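Local coordinates for putative lipoprotein (Clostridium difficile, PDB 4EXR) that is of unknown function but carries two PepSY-type (peptidase propeptide and YPEB) domains and is probably a membrane-anchored lipoprotein, at residues N22-F30 with N128-L136. Residues are numbered along the deposited sequence; the frame is centred on the assembly and turned at random.
Sequences NENLMEQDF and NGIVKEWSL
An Asx turn at Asn24 that overlaps a short 3-10 segment (25-26), in the N-terminal loop ahead of helix 34-44, docks on the first strand of the second PepSY domain. Leu25 N donates to Val131 O at 3.0 Å, nearly straight (175°), tying the loop to the start of strand 130-139. Asn24 shapes the turn: its OD1 accepts from Met26 N at 3.1 Å, the donor standing well above the carbonyl plane. Because its CG lies anti to the backbone N (chi1 -161°), the amide reaches Ile130 and crosses that side chain at about a right angle, with Asn24 ND2 3.4 Å from Ile130 CD1 and Asn24 CG resting on Ile130 CG2. On the inner side Leu25 runs along the strand: its CB meets Val131 CG1, its CG sits 3.7 Å from Lys132 O, and its CD1 passes Glu133 CA to end 3.8 Å from Trp134 CD1. Met26, a selenomethionine, lays its CG 3.9 Å from Val131 CG2, then bends at chi2 and chi3, and its side chain packs on helix 116-126 through Gln117, Glu121 and Leu124. Beyond Leu25 lies Phe62 of strand 61-69, in the first half of the sheet. At the exposed margin, Lys132 sends its amine to Glu23, forming a salt bridge of 2.7 Å between NZ and OE1; NZ approaches from above the carboxylate plane. The chemistry is therefore graded: an ion pair at the exposed margin, whose Glu23 is poorly ordered, then a backbone bond and an Asx turn that fix the loop's path, and an apolar seam inward through which Leu25 joins strands of both halves of the sheet.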
ATOM      1  N   ASN A  22     -10.494  25.582  -0.152  1.00 92.30           N
ATOM      2  CA  ASN A  22      -9.677  26.214   0.876  1.00 91.66           C
ATOM      3  C   ASN A  22      -8.928  25.189   1.727  1.00 81.06           C
ATOM      4  O   ASN A  22      -9.367  24.050   1.873  1.00 77.21           O
ATOM      5  CB  ASN A  22     -10.528  27.121   1.767  1.00 96.77           C
ATOM      6  CG  ASN A  22      -9.688  27.958   2.712  1.00 98.41           C
ATOM      7  OD1 ASN A  22      -8.656  28.510   2.322  1.00102.19           O
ATOM      8  ND2 ASN A  22     -10.115  28.042   3.965  1.00 93.24           N
ATOM      9  N   GLU A  23      -7.804  25.613   2.296  1.00 70.87           N
ATOM     10  CA  GLU A  23      -6.895  24.708   2.985  1.00 66.24           C
ATOM     11  C   GLU A  23      -6.960  24.826   4.511  1.00 55.31           C
ATOM     12  O   GLU A  23      -6.290  24.081   5.221  1.00 56.72           O
ATOM     13  CB  GLU A  23      -5.469  24.961   2.500  1.00 73.12           C
ATOM     14  CG  GLU A  23      -5.416  25.586   1.110  1.00 85.52           C
ATOM     15  CD  GLU A  23      -4.002  25.783   0.600  1.00 96.91           C
ATOM     16  OE1 GLU A  23      -3.053  25.308   1.259  1.00101.32           O
ATOM     17  OE2 GLU A  23      -3.842  26.414  -0.465  1.00101.78           O
ATOM     18  N   ASN A  24      -7.764  25.756   5.015  1.00 46.73           N
ATOM     19  CA  ASN A  24      -7.904  25.920   6.458  1.00 44.75           C
ATOM     20  C   ASN A  24      -8.842  24.863   7.028  1.00 40.95           C
ATOM     21  O   ASN A  24     -10.042  24.891   6.766  1.00 48.90           O
ATOM     22  CB  ASN A  24      -8.421  27.325   6.791  1.00 51.08           C
ATOM     23  CG  ASN A  24      -8.153  27.728   8.235  1.00 51.81           C
ATOM     24  OD1 ASN A  24      -7.865  26.891   9.092  1.00 68.67           O
ATOM     25  ND2 ASN A  24      -8.241  29.019   8.504  1.00 59.72           N
ATOM     26  N   LEU A  25      -8.296  23.925   7.800  1.00 40.88           N
ATOM     27  CA  LEU A  25      -9.115  22.885   8.412  1.00 34.51           C
ATOM     28  C   LEU A  25     -10.124  23.476   9.385  1.00 39.18           C
ATOM     29  O   LEU A  25     -11.176  22.888   9.631  1.00 45.02           O
ATOM     30  CB  LEU A  25      -8.251  21.847   9.141  1.00 36.13           C
ATOM     31  CG  LEU A  25      -7.380  20.892   8.333  1.00 37.19           C
ATOM     32  CD1 LEU A  25      -6.879  19.762   9.235  1.00 30.20           C
ATOM     33  CD2 LEU A  25      -8.143  20.344   7.140  1.00 41.92           C
HETATM   34  N   MSE A  26      -9.794  24.636   9.940  1.00 40.64           N
HETATM   35  CA  MSE A  26     -10.672  25.309  10.891  1.00 45.92           C
HETATM   36  C   MSE A  26     -11.926  25.886  10.234  1.00 57.34           C
HETATM   37  O   MSE A  26     -12.929  26.133  10.908  1.00 66.97           O
HETATM   38  CB  MSE A  26      -9.910  26.409  11.632  1.00 47.42           C
HETATM   39  CG  MSE A  26      -9.117  25.892  12.811  1.00 49.69           C
HETATM   40 SE   MSE A  26     -10.318  25.387  14.269  0.75 66.60          SE
HETATM   41  CE  MSE A  26     -10.496  27.149  15.104  1.00 58.34           C
ATOM     42  N   GLU A  27     -11.869  26.099   8.923  1.00 48.71           N
ATOM     43  CA  GLU A  27     -13.008  26.663   8.210  1.00 54.78           C
ATOM     44  C   GLU A  27     -13.740  25.595   7.402  1.00 55.66           C
ATOM     45  O   GLU A  27     -14.519  25.911   6.502  1.00 56.67           O
ATOM     46  CB  GLU A  27     -12.560  27.829   7.317  1.00 66.67           C
ATOM     47  CG  GLU A  27     -12.020  29.016   8.111  1.00 86.82           C
ATOM     48  CD  GLU A  27     -11.393  30.091   7.237  1.00102.38           C
ATOM     49  OE1 GLU A  27     -11.111  29.813   6.053  1.00104.31           O
ATOM     50  OE2 GLU A  27     -11.181  31.216   7.742  1.00108.60           O
ATOM     51  N   GLN A  28     -13.477  24.329   7.720  1.00 43.87           N
ATOM     52  CA  GLN A  28     -14.147  23.225   7.040  1.00 41.14           C
ATOM     53  C   GLN A  28     -15.147  22.554   7.970  1.00 50.62           C
ATOM     54  O   GLN A  28     -14.979  22.568   9.191  1.00 46.40           O
ATOM     55  CB  GLN A  28     -13.127  22.181   6.556  1.00 40.30           C
ATOM     56  CG  GLN A  28     -12.200  22.670   5.457  1.00 44.99           C
ATOM     57  CD  GLN A  28     -12.911  22.894   4.138  1.00 54.20           C
ATOM     58  OE1 GLN A  28     -13.849  22.170   3.785  1.00 54.59           O
ATOM     59  NE2 GLN A  28     -12.467  23.901   3.396  1.00 61.50           N
ATOM     60  N   ASP A  29     -16.191  21.968   7.394  1.00 42.80           N
ATOM     61  CA  ASP A  29     -17.007  21.019   8.140  1.00 39.88           C
ATOM     62  C   ASP A  29     -16.801  19.631   7.562  1.00 41.54           C
ATOM     63  O   ASP A  29     -16.900  19.442   6.353  1.00 48.97           O
ATOM     64  CB  ASP A  29     -18.495  21.371   8.084  1.00 49.48           C
ATOM     65  CG  ASP A  29     -19.371  20.257   8.654  1.00 69.26           C
ATOM     66  OD1 ASP A  29     -19.557  20.224   9.893  1.00 76.98           O
ATOM     67  OD2 ASP A  29     -19.849  19.400   7.871  1.00 60.73           O
ATOM     68  N   PHE A  30     -16.505  18.657   8.417  1.00 32.04           N
ATOM     69  CA  PHE A  30     -16.301  17.313   7.924  1.00 34.68           C
ATOM     70  C   PHE A  30     -17.522  16.480   8.254  1.00 40.91           C
ATOM     71  O   PHE A  30     -17.869  16.303   9.422  1.00 41.11           O
ATOM     72  CB  PHE A  30     -14.999  16.723   8.497  1.00 34.79           C
ATOM     73  CG  PHE A  30     -13.804  17.589   8.227  1.00 38.06           C
ATOM     74  CD1 PHE A  30     -13.276  17.672   6.941  1.00 37.65           C
ATOM     75  CD2 PHE A  30     -13.270  18.393   9.226  1.00 37.76           C
ATOM     76  CE1 PHE A  30     -12.194  18.497   6.669  1.00 36.55           C
ATOM     77  CE2 PHE A  30     -12.194  19.237   8.961  1.00 40.82           C
ATOM     78  CZ  PHE A  30     -11.650  19.283   7.684  1.00 31.51           C
ATOM     79  N   ASN A 128      -0.943  31.749  16.159  1.00 42.52           N
ATOM     80  CA  ASN A 128      -1.929  32.022  15.118  0.50 45.44           C
ATOM     81  C   ASN A 128      -1.446  31.572  13.741  1.00 47.49           C
ATOM     82  O   ASN A 128      -0.270  31.257  13.545  1.00 53.66           O
ATOM     83  CB  ASN A 128      -2.355  33.497  15.093  0.50 46.48           C
ATOM     84  CG  ASN A 128      -3.708  33.699  14.419  0.50 47.22           C
ATOM     85  OD1 ASN A 128      -4.510  32.768  14.319  0.50 45.14           O
ATOM     86  ND2 ASN A 128      -3.964  34.913  13.951  0.50 57.15           N
ATOM     87  N   GLY A 129      -2.376  31.505  12.799  1.00 48.58           N
ATOM     88  CA  GLY A 129      -2.061  31.074  11.455  1.00 45.81           C
ATOM     89  C   GLY A 129      -3.185  30.227  10.917  1.00 44.97           C
ATOM     90  O   GLY A 129      -4.322  30.341  11.369  1.00 50.41           O
ATOM     91  N   ILE A 130      -2.853  29.369   9.958  1.00 38.63           N
ATOM     92  CA  ILE A 130      -3.812  28.487   9.311  1.00 38.78           C
ATOM     93  C   ILE A 130      -3.479  27.022   9.612  1.00 37.62           C
ATOM     94  O   ILE A 130      -2.346  26.585   9.397  1.00 37.84           O
ATOM     95  CB  ILE A 130      -3.774  28.676   7.784  1.00 43.70           C
ATOM     96  CG1 ILE A 130      -4.055  30.138   7.410  1.00 55.64           C
ATOM     97  CG2 ILE A 130      -4.749  27.737   7.103  1.00 46.84           C
ATOM     98  CD1 ILE A 130      -5.380  30.661   7.916  1.00 59.20           C
ATOM     99  N   VAL A 131      -4.469  26.271  10.097  1.00 34.70           N
ATOM    100  CA  VAL A 131      -4.294  24.850  10.395  1.00 33.88           C
ATOM    101  C   VAL A 131      -4.382  24.028   9.114  1.00 37.86           C
ATOM    102  O   VAL A 131      -5.403  24.045   8.433  1.00 43.82           O
ATOM    103  CB  VAL A 131      -5.350  24.337  11.397  1.00 33.37           C
ATOM    104  CG1 VAL A 131      -5.177  22.835  11.639  1.00 30.77           C
ATOM    105  CG2 VAL A 131      -5.270  25.100  12.724  1.00 33.28           C
ATOM    106  N   LYS A 132      -3.309  23.309   8.796  1.00 31.97           N
ATOM    107  CA  LYS A 132      -3.226  22.539   7.561  1.00 33.41           C
ATOM    108  C   LYS A 132      -3.477  21.051   7.774  1.00 38.33           C
ATOM    109  O   LYS A 132      -3.971  20.372   6.880  1.00 37.36           O
ATOM    110  CB  LYS A 132      -1.838  22.691   6.934  1.00 34.01           C
ATOM    111  CG  LYS A 132      -1.470  24.114   6.552  1.00 46.28           C
ATOM    112  CD  LYS A 132      -2.281  24.596   5.362  1.00 56.67           C
ATOM    113  CE  LYS A 132      -1.870  26.006   4.962  1.00 70.06           C
ATOM    114  NZ  LYS A 132      -2.542  26.434   3.708  1.00 82.65           N
ATOM    115  N   GLU A 133      -3.099  20.552   8.948  1.00 35.01           N
ATOM    116  CA  GLU A 133      -3.211  19.132   9.253  0.50 32.01           C
ATOM    117  C   GLU A 133      -3.294  18.940  10.755  1.00 32.47           C
ATOM    118  O   GLU A 133      -2.846  19.789  11.527  1.00 32.72           O
ATOM    119  CB  GLU A 133      -1.996  18.361   8.704  0.50 36.93           C
ATOM    120  CG  GLU A 133      -2.092  16.838   8.863  0.50 45.24           C
ATOM    121  CD  GLU A 133      -0.742  16.144   8.885  0.50 47.51           C
ATOM    122  OE1 GLU A 133       0.140  16.544   8.099  0.50 55.05           O
ATOM    123  OE2 GLU A 133      -0.563  15.204   9.693  0.50 34.64           O
ATOM    124  N   TRP A 134      -3.895  17.826  11.172  1.00 31.46           N
ATOM    125  CA  TRP A 134      -3.778  17.415  12.560  1.00 27.75           C
ATOM    126  C   TRP A 134      -3.557  15.914  12.599  1.00 27.93           C
ATOM    127  O   TRP A 134      -3.943  15.192  11.680  1.00 25.61           O
ATOM    128  CB  TRP A 134      -4.958  17.853  13.441  1.00 27.62           C
ATOM    129  CG  TRP A 134      -6.305  17.252  13.140  1.00 27.52           C
ATOM    130  CD1 TRP A 134      -7.366  17.877  12.520  1.00 32.17           C
ATOM    131  CD2 TRP A 134      -6.762  15.931  13.477  1.00 28.86           C
ATOM    132  NE1 TRP A 134      -8.436  17.020  12.452  1.00 32.69           N
ATOM    133  CE2 TRP A 134      -8.094  15.826  13.025  1.00 31.05           C
ATOM    134  CE3 TRP A 134      -6.171  14.829  14.115  1.00 25.84           C
ATOM    135  CZ2 TRP A 134      -8.837  14.664  13.181  1.00 26.65           C
ATOM    136  CZ3 TRP A 134      -6.920  13.681  14.274  1.00 28.55           C
ATOM    137  CH2 TRP A 134      -8.235  13.604  13.805  1.00 27.30           C
ATOM    138  N   SER A 135      -2.888  15.464  13.649  1.00 24.47           N
ATOM    139  CA  SER A 135      -2.725  14.044  13.879  1.00 23.16           C
ATOM    140  C   SER A 135      -2.790  13.751  15.372  1.00 25.67           C
ATOM    141  O   SER A 135      -2.724  14.658  16.206  1.00 27.84           O
ATOM    142  CB  SER A 135      -1.429  13.523  13.251  1.00 28.79           C
ATOM    143  OG  SER A 135      -0.302  14.263  13.671  1.00 35.74           O
ATOM    144  N   LEU A 136      -2.968  12.481  15.691  1.00 24.29           N
ATOM    145  CA  LEU A 136      -2.896  12.010  17.053  1.00 21.99           C
ATOM    146  C   LEU A 136      -1.724  11.051  17.071  1.00 22.98           C
ATOM    147  O   LEU A 136      -1.595  10.211  16.183  1.00 23.39           O
ATOM    148  CB  LEU A 136      -4.184  11.290  17.431  1.00 25.57           C
ATOM    149  CG  LEU A 136      -5.306  12.238  17.845  1.00 30.08           C
ATOM    150  CD1 LEU A 136      -6.659  11.570  17.655  1.00 29.46           C
ATOM    151  CD2 LEU A 136      -5.096  12.669  19.300  1.00 26.57           C
TER